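Local structure of L-asparaginase 1 (6NXC) at residues 284-289 with 341-346; 256-261 with 324-329. The protein hydrolyses L-asparagine to L-aspartate and ammonium as a cytoplasmic homotetramer that a second, allosteric asparagine activates. The protein carries 1 engineered substitution. All coordinates share one frame; numbering follows the deposited sequence.

In the fold
From the N terminus, strand 256-261 of the C-terminal domain comes first, then 284-289, which leads into the neighbouring strand 286-291 of the same four-stranded parallel sheet. The chain next reaches helix 322-333, which packs back on the earlier strand through 324-329 and closes a loop of 62 residues as interaction 2. Helix 339-346 follows directly and returns to the later strand, closing a loop of 51 residues as interaction 1. Strand, strand, helix, helix: the two closures cross rather than nest. Their centres lie about 9 Å apart, and the strands are joined where Leu257 N meets Val286 O at 2.9 Å, a probable hydrogen bond.

Interaction 1 of 2, residues 284-289 with 341-346; sequences GIVVVN and TIRKAM
Arg343 turns one edge of its guanidinium to Ile285, whose carbonyl O lies in the plane of the group, while Gly284 C and Val286 CA approach it obliquely. Arg343 NH2 donates to Ile285 O at 2.8 Å with an N-H...O angle of 159°, reaching the oxygen from well above the carbonyl plane. The side chain runs extended from CG to NE, which carries the charge from the helix to the turn before the strand. There NH2 also bonds Ser281 O, near the C-terminal end of helix 271-282, which Gly284 closes in a Schellman motif. A water accepts from Val287 N at 2.9 Å and, weakly, from Arg343 NE, bridging arginine and strand backbone.

The rest of the contact is apolar. Val286 CG2 meets Ile342 CG2 at 3.9 Å, the two side chains crossing at about a right angle. Met346, its chain bent at chi2 and chi3, folds its methyl CE against Val288 CG2 at 4.0 Å.

Strand 286-289 and helix 341-346 run nearly parallel, 14° apart, with axes 9.2 Å from each other. Met346 also packs on Leu329 and Leu332 of helix 322-333, while Val287 points away to Leu277 of helix 271-282, so helices flank the sheet.

Interaction 2 of 2, residues 256-261 with 324-329; sequences ALILRS and ATLTKL. With ASN (asparagine), chain O.
The carboxylate O of the bound asparagine is gripped twice by Arg260, through NE at 2.7 Å and NH2 at 2.9 Å, and lies in the plane of the guanidinium at its edge. The NE bond is the straighter of the two, with an N-H...O angle of 152°. A bend at chi3 (55°) turns the guanidinium to this oxygen, and NH1 bonds Thr236 OG1. This is the allosteric activator site, where Glu323, Cys293, Val322 and Thr291 also bond the ligand; nearby Ala182 is an engineered substitution. A leucine at Arg260 would probably leave the ligand carboxylate without its paired donors and Thr236 OG1 without this partner.

The strand meets the helix through an apolar interface. Ile258 CD1 touches Thr325 CG2 at 3.7 Å and nears the Leu326 backbone N, while its CG1 lies 3.8 Å from Leu329 CD1. The first torsion of Thr325 sets CG2 opposite its backbone N and toward the isoleucine, while OG1 bonds Thr321 O one helical turn back. Ala256 CB closes the row, 4.1 Å from Leu329 CD1.

Strand 256-261 and helix 324-329 run almost antiparallel, at 170°. Leu326 and Leu329 also pack on Ile232 of strand 232-236, and Thr325 on Leu290 of strand 286-291, so the helix spans three strands; Leu326 additionally meets Tyr238 of the second subunit.

Interaction 1 of 2, residues 284-289 with 341-346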
loop_
_atom_site.group_PDB
_atom_site.type_symbol
_atom_site.label_atom_id
_atom_site.label_comp_id
_atom_site.label_asym_id
_atom_site.label_seq_id
_atom_site.Cartn_x
_atom_site.Cartn_y
_atom_site.Cartn_z
ATOM N N GLY B 284 30.247 -27.078 -16.239
ATOM C CA GLY B 284 30.816 -25.747 -15.978
ATOM C C GLY B 284 29.760 -24.652 -16.120
ATOM O O GLY B 284 30.111 -23.443 -15.983
ATOM N N ILE B 285 28.509 -25.062 -16.324
ATOM C CA ILE B 285 27.409 -24.080 -16.428
ATOM C C ILE B 285 27.070 -23.542 -15.028
ATOM O O ILE B 285 26.998 -24.329 -14.037
ATOM C CB ILE B 285 26.235 -24.754 -17.133
ATOM C CG1 ILE B 285 26.536 -25.111 -18.592
ATOM C CG2 ILE B 285 25.011 -23.883 -16.979
ATOM C CD1 ILE B 285 25.565 -26.028 -19.167
ATOM N N VAL B 286 26.942 -22.202 -14.873
ATOM C CA VAL B 286 26.546 -21.562 -13.593
ATOM C C VAL B 286 25.026 -21.604 -13.516
ATOM O O VAL B 286 24.358 -20.960 -14.339
ATOM C CB VAL B 286 27.086 -20.131 -13.493
ATOM C CG1 VAL B 286 26.527 -19.472 -12.231
ATOM C CG2 VAL B 286 28.621 -20.137 -13.556
ATOM N N VAL B 287 24.482 -22.374 -12.594
ATOM C CA VAL B 287 23.012 -22.459 -12.419
ATOM C C VAL B 287 22.628 -21.693 -11.140
ATOM O O VAL B 287 23.101 -22.060 -10.041
ATOM C CB VAL B 287 22.512 -23.909 -12.400
ATOM C CG1 VAL B 287 21.030 -23.991 -12.304
ATOM C CG2 VAL B 287 23.017 -24.613 -13.603
ATOM N N VAL B 288 21.823 -20.643 -11.289
ATOM C CA VAL B 288 21.385 -19.736 -10.193
ATOM C C VAL B 288 19.884 -19.914 -9.944
ATOM O O VAL B 288 19.120 -19.747 -10.854
ATOM C CB VAL B 288 21.782 -18.291 -10.497
ATOM C CG1 VAL B 288 21.529 -17.421 -9.297
ATOM C CG2 VAL B 288 23.239 -18.222 -10.824
ATOM N N ASN B 289 19.524 -20.117 -8.685
ATOM C CA ASN B 289 18.133 -20.292 -8.245
ATOM C C ASN B 289 17.618 -18.928 -7.740
ATOM O O ASN B 289 18.149 -18.445 -6.752
ATOM C CB ASN B 289 18.065 -21.324 -7.117
ATOM C CG ASN B 289 16.633 -21.771 -6.839
ATOM O OD1 ASN B 289 15.781 -21.623 -7.707
ATOM N ND2 ASN B 289 16.474 -22.508 -5.761
ATOM N N THR B 341 34.906 -19.299 -8.920
ATOM C CA THR B 341 34.895 -17.920 -8.408
ATOM C C THR B 341 33.591 -17.235 -8.830
ATOM O O THR B 341 33.093 -16.449 -8.028
ATOM C CB THR B 341 36.078 -17.083 -8.895
ATOM O OG1 THR B 341 37.288 -17.721 -8.477
ATOM C CG2 THR B 341 36.030 -15.683 -8.355
ATOM N N ILE B 342 33.139 -17.473 -10.054
ATOM C CA ILE B 342 31.804 -16.920 -10.475
ATOM C C ILE B 342 30.676 -17.430 -9.558
ATOM O O ILE B 342 29.782 -16.605 -9.143
ATOM C CB ILE B 342 31.547 -17.191 -11.962
ATOM C CG1 ILE B 342 32.607 -16.430 -12.763
ATOM C CG2 ILE B 342 30.165 -16.748 -12.316
ATOM C CD1 ILE B 342 32.647 -16.798 -14.205
ATOM N N ARG B 343 30.688 -18.723 -9.230
ATOM C CA ARG B 343 29.620 -19.326 -8.423
ATOM C C ARG B 343 29.644 -18.636 -7.082
ATOM O O ARG B 343 28.563 -18.404 -6.505
ATOM C CB ARG B 343 29.740 -20.859 -8.312
ATOM C CG ARG B 343 29.386 -21.609 -9.595
ATOM C CD ARG B 343 29.717 -23.116 -9.547
ATOM N NE ARG B 343 29.193 -23.742 -10.761
ATOM C CZ ARG B 343 29.778 -24.734 -11.437
ATOM N NH1 ARG B 343 30.865 -25.324 -10.969
ATOM N NH2 ARG B 343 29.207 -25.245 -12.517
ATOM N N LYS B 344 30.838 -18.451 -6.511
ATOM C CA LYS B 344 30.912 -17.871 -5.153
ATOM C C LYS B 344 30.407 -16.415 -5.207
ATOM O O LYS B 344 29.752 -15.959 -4.275
ATOM C CB LYS B 344 32.359 -17.956 -4.638
ATOM C CG LYS B 344 32.728 -16.961 -3.553
ATOM C CD LYS B 344 33.956 -17.384 -2.719
ATOM C CE LYS B 344 33.804 -17.053 -1.248
ATOM N NZ LYS B 344 35.096 -17.196 -0.536
ATOM N N ALA B 345 30.808 -15.673 -6.220
ATOM C CA ALA B 345 30.542 -14.227 -6.342
ATOM C C ALA B 345 29.033 -14.035 -6.574
ATOM O O ALA B 345 28.494 -12.979 -6.104
ATOM C CB ALA B 345 31.285 -13.611 -7.518
ATOM N N MET B 346 28.376 -14.997 -7.178
ATOM C CA MET B 346 26.941 -14.813 -7.480
ATOM C C MET B 346 26.158 -14.717 -6.157
ATOM O O MET B 346 25.178 -13.996 -6.127
ATOM C CB MET B 346 26.383 -15.935 -8.371
ATOM C CG MET B 346 26.702 -15.732 -9.798
ATOM S SD MET B 346 26.160 -14.146 -10.475
ATOM C CE MET B 346 24.378 -14.378 -10.412
HETATM O O HOH W 1 26.087 -24.013 -10.763
#

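Interaction 2 of 2, residues 256-261 with 324-329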
loop_
_atom_site.group_PDB
_atom_site.type_symbol
_atom_site.label_atom_id
_atom_site.label_comp_id
_atom_site.label_asym_id
_atom_site.label_seq_id
_atom_site.Cartn_x
_atom_site.Cartn_y
_atom_site.Cartn_z
ATOM N N ALA B 256 25.232 -20.204 -18.518
ATOM C CA ALA B 256 24.551 -20.004 -17.231
ATOM C C ALA B 256 23.064 -20.201 -17.463
ATOM O O ALA B 256 22.599 -20.086 -18.574
ATOM C CB ALA B 256 24.893 -18.642 -16.686
ATOM N N LEU B 257 22.421 -20.664 -16.438
ATOM C CA LEU B 257 20.979 -20.829 -16.413
ATOM C C LEU B 257 20.466 -20.103 -15.161
ATOM O O LEU B 257 20.952 -20.381 -14.051
ATOM C CB LEU B 257 20.938 -22.343 -16.296
ATOM C CG LEU B 257 19.944 -23.044 -17.154
ATOM C CD1 LEU B 257 20.348 -24.502 -17.226
ATOM C CD2 LEU B 257 18.617 -22.812 -16.441
ATOM N N ILE B 258 19.361 -19.366 -15.300
ATOM C CA ILE B 258 18.591 -18.738 -14.199
ATOM C C ILE B 258 17.313 -19.532 -14.110
ATOM O O ILE B 258 16.677 -19.742 -15.155
ATOM C CB ILE B 258 18.329 -17.262 -14.489
ATOM C CG1 ILE B 258 19.623 -16.463 -14.584
ATOM C CG2 ILE B 258 17.417 -16.711 -13.449
ATOM C CD1 ILE B 258 19.397 -15.041 -14.973
ATOM N N LEU B 259 17.058 -20.102 -12.922
ATOM C CA LEU B 259 15.820 -20.811 -12.620
ATOM C C LEU B 259 14.926 -19.831 -11.847
ATOM O O LEU B 259 15.301 -19.365 -10.772
ATOM C CB LEU B 259 16.045 -22.011 -11.703
ATOM C CG LEU B 259 17.067 -23.023 -12.160
ATOM C CD1 LEU B 259 17.163 -24.137 -11.141
ATOM C CD2 LEU B 259 16.791 -23.562 -13.534
ATOM N N ARG B 260 13.786 -19.536 -12.409
ATOM C CA ARG B 260 12.708 -18.811 -11.668
ATOM C C ARG B 260 11.883 -19.812 -10.942
ATOM O O ARG B 260 10.916 -20.276 -11.503
ATOM C CB ARG B 260 11.903 -17.944 -12.611
ATOM C CG ARG B 260 12.674 -16.910 -13.409
ATOM C CD ARG B 260 11.863 -15.977 -14.303
ATOM N NE ARG B 260 10.840 -15.293 -13.575
ATOM C CZ ARG B 260 9.523 -15.559 -13.602
ATOM N NH1 ARG B 260 9.012 -16.483 -14.425
ATOM N NH2 ARG B 260 8.728 -14.851 -12.812
ATOM N N SER B 261 12.259 -20.160 -9.729
ATOM C CA SER B 261 11.586 -21.254 -8.986
ATOM C C SER B 261 10.445 -20.731 -8.145
ATOM O O SER B 261 10.264 -19.504 -7.980
ATOM C CB SER B 261 12.573 -21.903 -8.022
ATOM O OG SER B 261 13.615 -22.430 -8.752
ATOM N N ALA B 324 18.833 -8.086 -11.983
ATOM C CA ALA B 324 20.148 -8.009 -11.351
ATOM C C ALA B 324 20.946 -9.301 -11.652
ATOM O O ALA B 324 22.187 -9.276 -11.841
ATOM C CB ALA B 324 20.028 -7.778 -9.872
ATOM N N THR B 325 20.299 -10.459 -11.512
ATOM C CA THR B 325 20.984 -11.764 -11.739
ATOM C C THR B 325 21.534 -11.902 -13.200
ATOM O O THR B 325 22.709 -12.329 -13.430
ATOM C CB THR B 325 20.030 -12.926 -11.410
ATOM O OG1 THR B 325 19.690 -12.720 -10.022
ATOM C CG2 THR B 325 20.720 -14.253 -11.599
ATOM N N LEU B 326 20.722 -11.593 -14.214
ATOM C CA LEU B 326 21.105 -11.629 -15.605
ATOM C C LEU B 326 22.341 -10.744 -15.789
ATOM O O LEU B 326 23.315 -11.214 -16.452
ATOM C CB LEU B 326 19.921 -11.188 -16.483
ATOM C CG LEU B 326 20.254 -11.311 -17.949
ATOM C CD1 LEU B 326 20.250 -12.772 -18.379
ATOM C CD2 LEU B 326 19.397 -10.466 -18.847
ATOM N N THR B 327 22.262 -9.465 -15.313
ATOM C CA THR B 327 23.330 -8.517 -15.618
ATOM C C THR B 327 24.564 -8.950 -14.815
ATOM O O THR B 327 25.622 -8.780 -15.299
ATOM C CB THR B 327 22.858 -7.082 -15.468
ATOM O OG1 THR B 327 22.447 -6.965 -14.110
ATOM C CG2 THR B 327 21.729 -6.796 -16.404
ATOM N N LYS B 328 24.419 -9.472 -13.579
ATOM C CA LYS B 328 25.530 -9.885 -12.738
ATOM C C LYS B 328 26.273 -11.045 -13.440
ATOM O O LYS B 328 27.509 -11.083 -13.416
ATOM C CB LYS B 328 25.034 -10.362 -11.378
ATOM C CG LYS B 328 26.106 -10.431 -10.295
ATOM C CD LYS B 328 25.489 -10.765 -8.951
ATOM C CE LYS B 328 26.503 -10.846 -7.874
ATOM N NZ LYS B 328 25.865 -11.141 -6.571
ATOM N N LEU B 329 25.518 -11.979 -14.061
ATOM C CA LEU B 329 26.160 -13.146 -14.776
ATOM C C LEU B 329 26.912 -12.606 -15.992
ATOM O O LEU B 329 28.016 -13.014 -16.194
ATOM C CB LEU B 329 25.098 -14.136 -15.204
ATOM C CG LEU B 329 24.604 -14.970 -14.036
ATOM C CD1 LEU B 329 23.323 -15.650 -14.428
ATOM C CD2 LEU B 329 25.693 -15.974 -13.678
HETATM N N ASN O . 11.295 -12.261 -9.292
HETATM C CA ASN O . 10.326 -11.649 -10.303
HETATM C C ASN O . 10.537 -12.334 -11.659
HETATM O O ASN O . 10.991 -13.552 -11.563
HETATM C CB ASN O . 10.530 -10.128 -10.381
HETATM C CG ASN O . 11.873 -9.711 -10.967
HETATM O OD1 ASN O . 12.834 -10.449 -10.871
HETATM N ND2 ASN O . 11.928 -8.608 -11.676
HETATM O OXT ASN O . 10.282 -11.694 -12.791
#